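Local coordinates for protein multicopper oxidase (Aquifex aeolicus, PDB 6TTD) that probably couples the one-electron oxidation of its substrates to the four-electron reduction of dioxygen to water, as multicopper oxidases and laccases do, at residues Y450-I455 and C509-H514. Numbering follows the deposited sequence.
With CU (copper (II) ion), chain C; CU (copper (II) ion), chain E; CU (copper (II) ion), chain F.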
# COMPACT_ATOMS: atom_id res chain seq x y z
N TYR A 450 8.92 6.03 13.71
CA TYR A 450 9.21 5.67 12.33
C TYR A 450 8.31 6.45 11.37
O TYR A 450 7.23 6.95 11.75
CB TYR A 450 9.01 4.19 12.13
CG TYR A 450 7.58 3.77 11.72
CD1 TYR A 450 7.31 3.35 10.43
CD2 TYR A 450 6.53 3.75 12.64
CE1 TYR A 450 6.06 2.93 10.04
CE2 TYR A 450 5.26 3.30 12.28
CZ TYR A 450 5.04 2.90 10.96
OH TYR A 450 3.82 2.45 10.50
N HIS A 451 8.79 6.58 10.09
CA HIS A 451 7.96 7.19 9.05
C HIS A 451 8.09 6.33 7.80
O HIS A 451 9.21 6.14 7.30
CB HIS A 451 8.38 8.64 8.73
CG HIS A 451 8.35 9.54 9.93
ND1 HIS A 451 7.19 10.14 10.38
CD2 HIS A 451 9.32 9.89 10.81
CE1 HIS A 451 7.45 10.83 11.47
NE2 HIS A 451 8.73 10.68 11.78
N PRO A 452 6.98 5.78 7.27
CA PRO A 452 7.08 5.05 5.99
C PRO A 452 6.99 6.04 4.85
O PRO A 452 5.89 6.56 4.59
CB PRO A 452 5.89 4.08 6.06
CG PRO A 452 4.82 4.78 6.95
CD PRO A 452 5.62 5.76 7.86
N MET A 453 8.16 6.40 4.26
CA MET A 453 8.25 7.50 3.29
C MET A 453 7.98 6.98 1.88
O MET A 453 8.64 6.04 1.40
CB MET A 453 9.61 8.21 3.32
CG MET A 453 9.86 8.86 4.67
SD MET A 453 8.59 10.06 5.18
CE MET A 453 8.83 11.37 3.97
N HIS A 454 7.03 7.64 1.20
CA HIS A 454 6.49 7.23 -0.09
C HIS A 454 6.71 8.38 -1.08
O HIS A 454 6.59 9.55 -0.69
CB HIS A 454 5.00 6.90 0.12
CG HIS A 454 4.23 6.73 -1.15
ND1 HIS A 454 4.61 5.82 -2.12
CD2 HIS A 454 3.10 7.35 -1.61
CE1 HIS A 454 3.73 5.87 -3.11
NE2 HIS A 454 2.83 6.81 -2.83
N ILE A 455 7.05 8.06 -2.33
CA ILE A 455 7.02 9.05 -3.41
C ILE A 455 6.02 8.60 -4.45
O ILE A 455 5.89 7.40 -4.73
CB ILE A 455 8.40 9.30 -4.07
CG1 ILE A 455 8.95 8.01 -4.73
CG2 ILE A 455 9.40 9.87 -3.06
CD1 ILE A 455 10.31 8.20 -5.52
N CYS A 509 5.02 11.16 4.04
CA CYS A 509 4.89 10.05 4.97
C CYS A 509 3.55 9.34 4.74
O CYS A 509 2.52 9.99 4.48
CB CYS A 509 5.01 10.55 6.42
SG CYS A 509 4.88 9.24 7.57
N HIS A 510 3.57 8.01 4.84
CA HIS A 510 2.33 7.27 4.66
C HIS A 510 1.68 6.86 5.97
O HIS A 510 0.74 6.06 5.97
CB HIS A 510 2.56 6.05 3.78
CG HIS A 510 1.36 5.69 2.97
ND1 HIS A 510 0.25 5.09 3.53
CD2 HIS A 510 1.08 5.85 1.64
CE1 HIS A 510 -0.65 4.86 2.57
NE2 HIS A 510 -0.17 5.30 1.43
N ILE A 511 2.12 7.40 7.11
CA ILE A 511 1.24 7.44 8.26
C ILE A 511 0.20 8.52 7.94
O ILE A 511 0.53 9.71 7.78
CB ILE A 511 2.02 7.69 9.55
CG1 ILE A 511 2.93 6.44 9.83
CG2 ILE A 511 1.03 7.93 10.75
CD1 ILE A 511 3.97 6.68 10.88
N LEU A 512 -1.06 8.10 7.75
CA LEU A 512 -2.05 9.01 7.16
C LEU A 512 -2.34 10.26 8.04
O LEU A 512 -2.58 11.35 7.50
CB LEU A 512 -3.34 8.25 6.85
CG LEU A 512 -3.19 7.10 5.86
CD1 LEU A 512 -4.61 6.52 5.51
CD2 LEU A 512 -2.42 7.46 4.61
N GLU A 513 -2.28 10.14 9.38
CA GLU A 513 -2.38 11.34 10.22
C GLU A 513 -1.18 12.28 10.03
O GLU A 513 -1.33 13.51 10.10
CB GLU A 513 -2.51 10.96 11.69
CG GLU A 513 -3.90 10.34 12.10
CD GLU A 513 -4.17 8.98 11.45
OE1 GLU A 513 -3.21 8.16 11.32
OE2 GLU A 513 -5.33 8.72 11.05
N HIS A 514 0.04 11.73 9.79
CA HIS A 514 1.17 12.60 9.48
C HIS A 514 0.95 13.29 8.15
O HIS A 514 1.14 14.50 8.03
CB HIS A 514 2.47 11.80 9.41
CG HIS A 514 2.85 11.21 10.73
ND1 HIS A 514 4.03 10.51 10.93
CD2 HIS A 514 2.21 11.21 11.92
CE1 HIS A 514 4.09 10.11 12.19
NE2 HIS A 514 3.00 10.52 12.81
CU CU C . 5.35 10.05 9.53
CU CU E . 1.12 7.15 -3.66
CU CU F . -1.07 5.31 -0.57
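The CD1 methyl of I511 sits over one face of the Y450 ring, off-centre toward the rim, 3.9 Å from Y450 CE2; the tyrosine hydroxyl is hydrogen-bonded to the carbonyl of A258. H451 comes next and turns to the type 1 copper. With CG anti to its own carbonyl carbon (chi1 -57°), the ring presents ND1 to the metal at 2.0 Å, and its far nitrogen NE2 is tied to T447, which helps fix its rotation. The same copper takes C509 SG at 2.2 Å and H514 ND1, so the two imidazoles meet rim to rim, their planes 49° apart. H514 is steadied in turn by the carbonyl of H223 at NE2 and by its own segment's I511, whose CG2 lies over the ring centre. P452 packs its ring edge against I511: its CD presses tightly on I511 CG1 at 3.4 Å and also touches the cysteine sulfur. Its carbonyl O accepts the backbone N-H of H510 at 2.7 Å, while I511 N donates to the copper-bound sulfur, C509 SG, at 3.3 Å. With an alanine here CG and CD are gone, and a gap is likely to open between I511 CG1 and the C509 sulfur, leaving the I511 side chain freer to shift. M453, its chain bent, brings SD against CA and CB of C509, its antiparallel non-hydrogen-bonded partner. H454, on the side of the strand away from M453, binds a second copper through NE2, while its ND1 is held by the carbonyl of D479. H510, whose NE2 holds a third copper, turns its edge toward the H454 face in an offset edge-to-face pair, planes at 72°, CD2 nearest CD2. In the His-Cys-His motif H508-C509-H510, the cysteine binds the type 1 copper and the flanking histidines reach the trinuclear cluster, the electron route characteristic of the multicopper oxidase C-terminal cupredoxin domain.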